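Ras GTPase-activating-like protein IQGAP2 (Homo sapiens, PDB 4EZA) probably takes part in signalling by binding phosphoinositides through an atypical domain with a pseudo-C2 fold. Local coordinates at residues A[38-43]-A[97-102]; A[61-66]-A[73-78]. All blocks are in the same frame, centred on the assembly; numbering follows the deposited sequence.

Contact 1 (A[38-43]-A[97-102]); sequences IDDLQT and FDKVKV
The carbonyl oxygen of Lys-99 is the polar atom on which this pairing turns. The amide of Asp-39 reaches it in the carbonyl plane, on a lone pair, with Asp-39 N 2.8 Å from Lys-99 O and the N-H aimed at 161°. The CA-H of Ile-38 adds a weaker contact to the same oxygen. Ile-38 and Val-100 form the antiparallel, non-hydrogen-bonded pair that joins the end of strand 35-38 to the start of strand 100-103, the middle strand of a three-stranded sheet; their side chains lie side by side on one face, with Ile-38 CG1 4.1 Å from Val-100 CG2. The type II turn 38-41 begins at Ile-38, and the type I turn 97-100 leads from strand 93-97 into Val-100. Asp-39 OD2 comes within 3.5 Å of Lys-99 CA while forming a salt bridge to Lys-95 of strand 93-97. A leucine in place of Asp-39 would probably leave the Lys-95 ammonium without this carboxylate mate. Lys-99 CD passes 3.4 Å from Asp-39 O, and the bend at chi3 (-79°) sets the course of CE and NZ. Its ammonium meets the turn through water: one molecule joins NZ to Asp-39 O, another to Asp-40 OD2. With Lys-99 NZ and Asp-40 OD2 4.8 Å apart, solvent is likely to soften the attraction between opposite charges, and direct bonding across the contact rests on the backbone.

Contact 2 (A[61-66]-A[73-78]); sequences IFDVRS and MEKVQL
Lys-75 and Arg-65, a non-hydrogen-bonded pair of neighbouring strands, run side by side on one face of the sheet. Lys-75 CG lies 3.3 Å from Arg-65 NE, and the lysine's CE sits over one face of the guanidinium, offset toward its rim. The same CG touches Asp-63 OD1, also at 3.3 Å, so aliphatic carbon covers an ion pair formed along the opposite strand. There Arg-65 holds Asp-63 side-on, NE to OD1 and NH2 to OD2, each bond 3.0 Å long. Asp-63 OD1 lies in the guanidinium plane, yet NE stands 40° out of the carboxylate plane, so the two flat groups are not coplanar. A bend at chi2 (-79°) folds the arginine back toward Asp-63, while its NH1 makes a salt bridge to Glu-72. Two opposite charges beside the guanidinium probably offset the nearby Lys-75 ammonium.

These side chains ride on the antiparallel beta hairpin of strands 61-68 and 71-79, whose amides and carbonyls bond reciprocally at Phe-62 with Leu-78 and at Val-64 with Val-76. Toward Met-73 the register slips in a classic beta bulge: Ser-66 O accepts a 2.7 Å bond from Met-73 N and a weak one from Glu-74 N. Water joins Ser-66 OG to Glu-74 OE1 on the other face. That face is otherwise largely apolar, with Val-64 CB 3.9 Å from Val-76 CG1, and Val-64 CG2 meeting Leu-78 CD1. Helix 104-112 packs here too: its Leu-107 touches Leu-78, and Leu-111 lies against Phe-62.

How the contacts relate
Two ways of pairing strands meet in this small domain. Contact 2 joins adjacent strands of the four-stranded sheet in a continuous ladder somewhat nearer the centre of the chain; contact 1 lies farther out, at an end of the three-stranded sheet, where a single bridge gives way to turns. Both are partly buried, but the ion pair of contact 2 is direct and lies within one strand, whereas Lys-99 of contact 1 reaches Asp-40 through water. The ring of Phe-97 links them: it belongs to segment 97-102, yet packs against Val-64, Ser-66, Glu-74 and Val-76. Along the sequence, the hairpin is nested within the loop closed by contact 1.

Contact 1 (A[38-43]-A[97-102])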
ATOM      1  N   ILE A  38     -10.730  -1.661  -2.518  1.00 11.89           N
ATOM      2  CA  ILE A  38     -10.967  -0.791  -1.367  1.00 12.43           C
ATOM      3  C   ILE A  38     -12.447  -0.943  -1.014  1.00 13.52           C
ATOM      4  O   ILE A  38     -13.316  -0.636  -1.837  1.00 14.31           O
ATOM      5  CB  ILE A  38     -10.656   0.686  -1.655  1.00 13.10           C
ATOM      6  CG1 ILE A  38      -9.179   0.878  -2.024  1.00 12.96           C
ATOM      7  CG2 ILE A  38     -11.005   1.542  -0.409  1.00 12.22           C
ATOM      8  CD1 ILE A  38      -8.830   2.251  -2.548  1.00 13.62           C
ATOM      9  N   ASP A  39     -12.703  -1.452   0.192  1.00 15.10           N
ATOM     10  CA  ASP A  39     -14.070  -1.729   0.630  1.00 17.64           C
ATOM     11  C   ASP A  39     -14.852  -0.434   0.634  1.00 17.98           C
ATOM     12  O   ASP A  39     -14.323   0.617   1.036  1.00 19.02           O
ATOM     13  CB  ASP A  39     -14.087  -2.318   2.047  1.00 18.60           C
ATOM     14  CG  ASP A  39     -13.359  -3.649   2.159  1.00 21.56           C
ATOM     15  OD1 ASP A  39     -13.321  -4.417   1.178  1.00 25.12           O
ATOM     16  OD2 ASP A  39     -12.845  -3.939   3.270  1.00 25.24           O
ATOM     17  N   ASP A  40     -16.106  -0.518   0.179  1.00 19.00           N
ATOM     18  CA  ASP A  40     -17.063   0.597   0.196  1.00 19.27           C
ATOM     19  C   ASP A  40     -16.774   1.721  -0.794  1.00 19.02           C
ATOM     20  O   ASP A  40     -17.514   2.704  -0.832  1.00 20.50           O
ATOM     21  CB  ASP A  40     -17.220   1.162   1.620  1.00 20.31           C
ATOM     22  CG  ASP A  40     -17.826   0.159   2.577  1.00 23.27           C
ATOM     23  OD1 ASP A  40     -18.672  -0.643   2.122  1.00 26.36           O
ATOM     24  OD2 ASP A  40     -17.482   0.191   3.785  1.00 25.67           O
ATOM     25  N   LEU A  41     -15.731   1.591  -1.613  1.00 17.39           N
ATOM     26  CA  LEU A  41     -15.432   2.613  -2.608  1.00 17.23           C
ATOM     27  C   LEU A  41     -15.609   2.069  -4.007  1.00 17.53           C
ATOM     28  O   LEU A  41     -14.996   1.054  -4.357  1.00 17.52           O
ATOM     29  CB  LEU A  41     -14.002   3.127  -2.447  1.00 16.14           C
ATOM     30  CG  LEU A  41     -13.543   4.300  -3.311  1.00 16.98           C
ATOM     31  CD1 LEU A  41     -14.304   5.568  -2.947  1.00 17.02           C
ATOM     32  CD2 LEU A  41     -12.068   4.495  -3.123  1.00 17.13           C
ATOM     33  N   GLN A  42     -16.444   2.743  -4.797  1.00 18.37           N
ATOM     34  CA  GLN A  42     -16.671   2.373  -6.191  1.00 19.11           C
ATOM     35  C   GLN A  42     -15.358   2.462  -6.933  1.00 17.83           C
ATOM     36  O   GLN A  42     -14.565   3.381  -6.713  1.00 17.21           O
ATOM     37  CB  GLN A  42     -17.673   3.317  -6.848  1.00 20.62           C
ATOM     38  CG  GLN A  42     -19.115   3.002  -6.552  1.00 25.10           C
ATOM     39  CD  GLN A  42     -20.074   3.627  -7.563  1.00 29.70           C
ATOM     40  OE1 GLN A  42     -19.699   4.518  -8.339  1.00 31.95           O
ATOM     41  NE2 GLN A  42     -21.318   3.156  -7.561  1.00 32.45           N
ATOM     42  N   THR A  43     -15.128   1.506  -7.818  1.00 17.32           N
ATOM     43  CA  THR A  43     -13.869   1.433  -8.547  1.00 17.35           C
ATOM     44  C   THR A  43     -13.560   2.698  -9.337  1.00 17.50           C
ATOM     45  O   THR A  43     -12.408   3.129  -9.383  1.00 16.94           O
ATOM     46  CB  THR A  43     -13.866   0.208  -9.454  1.00 17.92           C
ATOM     47  OG1 THR A  43     -14.074  -0.943  -8.635  1.00 19.80           O
ATOM     48  CG2 THR A  43     -12.543   0.084 -10.145  1.00 16.97           C
ATOM     49  N   PHE A  97      -4.568  -1.516   4.993  1.00 14.34           N
ATOM     50  CA  PHE A  97      -5.448  -0.707   5.826  1.00 15.90           C
ATOM     51  C   PHE A  97      -6.742  -1.478   5.993  1.00 17.68           C
ATOM     52  O   PHE A  97      -6.962  -2.469   5.305  1.00 17.95           O
ATOM     53  CB  PHE A  97      -5.710   0.664   5.203  1.00 15.55           C
ATOM     54  CG  PHE A  97      -4.474   1.505   5.063  1.00 14.99           C
ATOM     55  CD1 PHE A  97      -3.914   2.129   6.182  1.00 14.83           C
ATOM     56  CD2 PHE A  97      -3.857   1.672   3.834  1.00 15.00           C
ATOM     57  CE1 PHE A  97      -2.777   2.921   6.056  1.00 15.19           C
ATOM     58  CE2 PHE A  97      -2.691   2.455   3.710  1.00 17.33           C
ATOM     59  CZ  PHE A  97      -2.167   3.081   4.830  1.00 15.06           C
ATOM     60  N   ASP A  98      -7.587  -1.049   6.937  1.00 20.27           N
ATOM     61  CA  ASP A  98      -8.813  -1.775   7.257  1.00 22.16           C
ATOM     62  C   ASP A  98      -9.623  -2.144   6.012  1.00 21.45           C
ATOM     63  O   ASP A  98     -10.160  -3.238   5.932  1.00 22.75           O
ATOM     64  CB  ASP A  98      -9.682  -0.978   8.243  1.00 23.76           C
ATOM     65  CG  ASP A  98      -9.413  -1.348   9.704  1.00 27.57           C
ATOM     66  OD1 ASP A  98      -8.693  -2.343   9.970  1.00 31.10           O
ATOM     67  OD2 ASP A  98      -9.947  -0.644  10.597  1.00 30.50           O
ATOM     68  N   LYS A  99      -9.673  -1.233   5.044  1.00 20.36           N
ATOM     69  CA  LYS A  99     -10.487  -1.407   3.844  1.00 19.45           C
ATOM     70  C   LYS A  99      -9.652  -1.651   2.582  1.00 17.26           C
ATOM     71  O   LYS A  99     -10.214  -1.776   1.501  1.00 16.92           O
ATOM     72  CB  LYS A  99     -11.371  -0.173   3.626  1.00 20.57           C
ATOM     73  CG  LYS A  99     -12.414   0.119   4.740  1.00 24.08           C
ATOM     74  CD  LYS A  99     -13.516   1.120   4.309  1.00 27.95           C
ATOM     75  CE  LYS A  99     -13.064   2.607   4.334  1.00 29.13           C
ATOM     76  NZ  LYS A  99     -14.199   3.625   4.372  1.00 28.85           N
ATOM     77  N   VAL A 100      -8.332  -1.724   2.710  1.00 14.37           N
ATOM     78  CA  VAL A 100      -7.478  -1.743   1.525  1.00 12.35           C
ATOM     79  C   VAL A 100      -6.718  -3.047   1.420  1.00 11.13           C
ATOM     80  O   VAL A 100      -5.828  -3.313   2.230  1.00 11.62           O
ATOM     81  CB  VAL A 100      -6.481  -0.567   1.536  1.00 11.82           C
ATOM     82  CG1 VAL A 100      -5.603  -0.611   0.310  1.00 10.15           C
ATOM     83  CG2 VAL A 100      -7.233   0.789   1.586  1.00 12.98           C
ATOM     84  N   LYS A 101      -7.067  -3.859   0.417  1.00 10.39           N
ATOM     85  CA  LYS A 101      -6.425  -5.150   0.199  1.00 10.31           C
ATOM     86  C   LYS A 101      -5.346  -5.032  -0.858  1.00  9.12           C
ATOM     87  O   LYS A 101      -5.607  -4.525  -1.954  1.00  8.99           O
ATOM     88  CB  LYS A 101      -7.459  -6.189  -0.218  1.00 11.33           C
ATOM     89  CG  LYS A 101      -6.956  -7.602  -0.156  1.00 14.78           C
ATOM     90  CD  LYS A 101      -8.132  -8.537  -0.431  1.00 21.25           C
ATOM     91  CE  LYS A 101      -7.705  -9.990  -0.485  1.00 24.76           C
ATOM     92  NZ  LYS A 101      -8.690 -10.822  -1.267  1.00 29.06           N
ATOM     93  N   VAL A 102      -4.160  -5.538  -0.536  1.00  7.81           N
ATOM     94  CA  VAL A 102      -2.982  -5.452  -1.406  1.00  7.92           C
ATOM     95  C   VAL A 102      -2.298  -6.790  -1.600  1.00  7.76           C
ATOM     96  O   VAL A 102      -2.444  -7.717  -0.790  1.00  9.27           O
ATOM     97  CB  VAL A 102      -1.921  -4.405  -0.934  1.00  7.64           C
ATOM     98  CG1 VAL A 102      -2.532  -3.002  -0.852  1.00  9.21           C
ATOM     99  CG2 VAL A 102      -1.285  -4.816   0.387  1.00  9.52           C
TER
HETATM  100  O   HOH W   1     -14.368   3.825   1.194  1.00 24.59           O
HETATM  101  O   HOH W   2     -10.607  -4.689   0.352  1.00 26.02           O
HETATM  102  O   HOH W   3     -17.077   2.834   4.909  1.00 22.53           O

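Contact 2 (A[61-66]-A[73-78])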
ATOM      1  N   ILE A  61      12.016  -0.040   7.254  1.00 14.04           N
ATOM      2  CA  ILE A  61      10.657   0.297   7.700  1.00 14.60           C
ATOM      3  C   ILE A  61      10.096   1.422   6.835  1.00 14.12           C
ATOM      4  O   ILE A  61      10.742   2.458   6.657  1.00 15.40           O
ATOM      5  CB  ILE A  61      10.583   0.640   9.211  1.00 15.74           C
ATOM      6  CG1 ILE A  61      10.981  -0.602  10.033  1.00 17.07           C
ATOM      7  CG2 ILE A  61       9.158   1.128   9.597  1.00 16.02           C
ATOM      8  CD1 ILE A  61      11.063  -0.367  11.504  1.00 21.11           C
ATOM      9  N   PHE A  62       8.899   1.204   6.293  1.00 14.28           N
ATOM     10  CA  PHE A  62       8.266   2.181   5.406  1.00 14.96           C
ATOM     11  C   PHE A  62       7.019   2.742   6.034  1.00 14.51           C
ATOM     12  O   PHE A  62       6.291   2.037   6.716  1.00 14.92           O
ATOM     13  CB  PHE A  62       7.927   1.543   4.058  1.00 15.18           C
ATOM     14  CG  PHE A  62       9.136   1.101   3.290  1.00 18.64           C
ATOM     15  CD1 PHE A  62       9.760   1.967   2.404  1.00 20.72           C
ATOM     16  CD2 PHE A  62       9.632  -0.181   3.458  1.00 21.76           C
ATOM     17  CE1 PHE A  62      10.884   1.552   1.689  1.00 23.15           C
ATOM     18  CE2 PHE A  62      10.752  -0.609   2.760  1.00 23.39           C
ATOM     19  CZ  PHE A  62      11.383   0.263   1.878  1.00 23.45           C
ATOM     20  N   ASP A  63       6.774   4.016   5.771  1.00 14.52           N
ATOM     21  CA  ASP A  63       5.642   4.735   6.309  1.00 15.28           C
ATOM     22  C   ASP A  63       4.700   4.914   5.122  1.00 14.88           C
ATOM     23  O   ASP A  63       5.075   5.562   4.147  1.00 17.00           O
ATOM     24  CB  ASP A  63       6.177   6.089   6.819  1.00 16.92           C
ATOM     25  CG  ASP A  63       5.182   6.882   7.616  1.00 21.53           C
ATOM     26  OD1 ASP A  63       3.975   6.570   7.631  1.00 25.11           O
ATOM     27  OD2 ASP A  63       5.639   7.878   8.223  1.00 26.33           O
ATOM     28  N   VAL A  64       3.516   4.307   5.173  1.00 13.91           N
ATOM     29  CA  VAL A  64       2.539   4.442   4.093  1.00 13.45           C
ATOM     30  C   VAL A  64       1.331   5.214   4.588  1.00 13.36           C
ATOM     31  O   VAL A  64       0.701   4.826   5.570  1.00 12.73           O
ATOM     32  CB  VAL A  64       2.073   3.075   3.511  1.00 13.31           C
ATOM     33  CG1 VAL A  64       1.036   3.278   2.397  1.00 14.63           C
ATOM     34  CG2 VAL A  64       3.270   2.270   3.013  1.00 14.54           C
ATOM     35  N   ARG A  65       1.009   6.309   3.900  1.00 13.83           N
ATOM     36  CA  ARG A  65      -0.163   7.133   4.252  1.00 14.49           C
ATOM     37  C   ARG A  65      -1.266   6.967   3.219  1.00 14.34           C
ATOM     38  O   ARG A  65      -0.998   6.970   2.009  1.00 15.06           O
ATOM     39  CB  ARG A  65       0.227   8.605   4.307  1.00 15.67           C
ATOM     40  CG  ARG A  65       1.484   8.915   5.098  1.00 19.00           C
ATOM     41  CD  ARG A  65       1.217   8.928   6.578  1.00 23.07           C
ATOM     42  NE  ARG A  65       2.444   9.130   7.343  1.00 26.56           N
ATOM     43  CZ  ARG A  65       2.865  10.307   7.799  1.00 27.75           C
ATOM     44  NH1 ARG A  65       2.159  11.407   7.577  1.00 28.91           N
ATOM     45  NH2 ARG A  65       3.998  10.382   8.484  1.00 29.49           N
ATOM     46  N   SER A  66      -2.496   6.794   3.697  1.00 14.21           N
ATOM     47  CA  SER A  66      -3.677   6.683   2.846  1.00 14.19           C
ATOM     48  C   SER A  66      -4.406   8.009   2.880  1.00 14.52           C
ATOM     49  O   SER A  66      -4.777   8.489   3.962  1.00 13.91           O
ATOM     50  CB  SER A  66      -4.580   5.550   3.361  1.00 14.95           C
ATOM     51  OG  SER A  66      -5.784   5.436   2.613  1.00 18.73           O
ATOM     52  N   MET A  73      -6.123   9.881   5.892  1.00 15.92           N
ATOM     53  CA  MET A  73      -7.141   9.093   6.593  1.00 16.97           C
ATOM     54  C   MET A  73      -6.538   8.041   7.520  1.00 17.68           C
ATOM     55  O   MET A  73      -7.075   7.774   8.613  1.00 19.85           O
ATOM     56  CB  MET A  73      -8.050   8.406   5.583  1.00 16.43           C
ATOM     57  CG  MET A  73      -8.725   9.400   4.643  1.00 15.97           C
ATOM     58  SD  MET A  73      -9.839  10.561   5.453  1.00 15.77           S
ATOM     59  CE  MET A  73     -11.144   9.493   6.062  1.00 19.01           C
ATOM     60  N   GLU A  74      -5.435   7.441   7.077  1.00 17.43           N
ATOM     61  CA  GLU A  74      -4.767   6.393   7.836  1.00 17.72           C
ATOM     62  C   GLU A  74      -3.275   6.391   7.556  1.00 15.86           C
ATOM     63  O   GLU A  74      -2.823   6.888   6.533  1.00 14.50           O
ATOM     64  CB  GLU A  74      -5.351   5.024   7.469  1.00 18.91           C
ATOM     65  CG  GLU A  74      -6.363   4.510   8.463  1.00 25.11           C
ATOM     66  CD  GLU A  74      -7.658   4.064   7.821  1.00 29.05           C
ATOM     67  OE1 GLU A  74      -7.626   3.228   6.885  1.00 30.42           O
ATOM     68  OE2 GLU A  74      -8.725   4.551   8.272  1.00 31.62           O
ATOM     69  N   LYS A  75      -2.515   5.817   8.483  1.00 15.10           N
ATOM     70  CA  LYS A  75      -1.072   5.685   8.337  1.00 15.20           C
ATOM     71  C   LYS A  75      -0.683   4.309   8.885  1.00 13.64           C
ATOM     72  O   LYS A  75      -1.222   3.876   9.900  1.00 14.47           O
ATOM     73  CB  LYS A  75      -0.403   6.784   9.163  1.00 17.05           C
ATOM     74  CG  LYS A  75       1.108   6.754   9.283  1.00 21.93           C
ATOM     75  CD  LYS A  75       1.620   7.635  10.453  1.00 27.44           C
ATOM     76  CE  LYS A  75       0.786   8.876  10.743  1.00 30.43           C
ATOM     77  NZ  LYS A  75       1.300   9.654  11.913  1.00 32.93           N
ATOM     78  N   VAL A  76       0.241   3.634   8.210  1.00 11.75           N
ATOM     79  CA  VAL A  76       0.722   2.320   8.647  1.00 12.01           C
ATOM     80  C   VAL A  76       2.232   2.230   8.433  1.00 12.44           C
ATOM     81  O   VAL A  76       2.765   2.783   7.475  1.00 13.38           O
ATOM     82  CB  VAL A  76      -0.017   1.147   7.929  1.00 11.58           C
ATOM     83  CG1 VAL A  76       0.357   1.080   6.452  1.00 11.01           C
ATOM     84  CG2 VAL A  76       0.257  -0.196   8.621  1.00 12.63           C
ATOM     85  N   GLN A  77       2.924   1.561   9.346  1.00 12.15           N
ATOM     86  CA  GLN A  77       4.337   1.270   9.148  1.00 12.81           C
ATOM     87  C   GLN A  77       4.496  -0.184   8.777  1.00 12.80           C
ATOM     88  O   GLN A  77       3.925  -1.070   9.421  1.00 13.03           O
ATOM     89  CB  GLN A  77       5.155   1.662  10.382  1.00 15.23           C
ATOM     90  CG  GLN A  77       5.218   3.189  10.545  1.00 16.58           C
ATOM     91  CD  GLN A  77       6.319   3.690  11.466  1.00 21.71           C
ATOM     92  OE1 GLN A  77       6.634   4.883  11.464  1.00 27.52           O
ATOM     93  NE2 GLN A  77       6.902   2.800  12.255  1.00 22.10           N
ATOM     94  N   LEU A  78       5.274  -0.412   7.725  1.00 12.04           N
ATOM     95  CA  LEU A  78       5.538  -1.755   7.223  1.00 11.57           C
ATOM     96  C   LEU A  78       7.011  -2.090   7.303  1.00 12.47           C
ATOM     97  O   LEU A  78       7.863  -1.314   6.858  1.00 14.51           O
ATOM     98  CB  LEU A  78       5.054  -1.900   5.770  1.00 11.79           C
ATOM     99  CG  LEU A  78       3.579  -1.559   5.535  1.00  9.71           C
ATOM    100  CD1 LEU A  78       3.316  -1.626   4.054  1.00 12.84           C
ATOM    101  CD2 LEU A  78       2.641  -2.538   6.304  1.00 12.72           C
TER
HETATM  102  O   HOH W   4      -7.673   3.915   3.891  1.00 35.94           O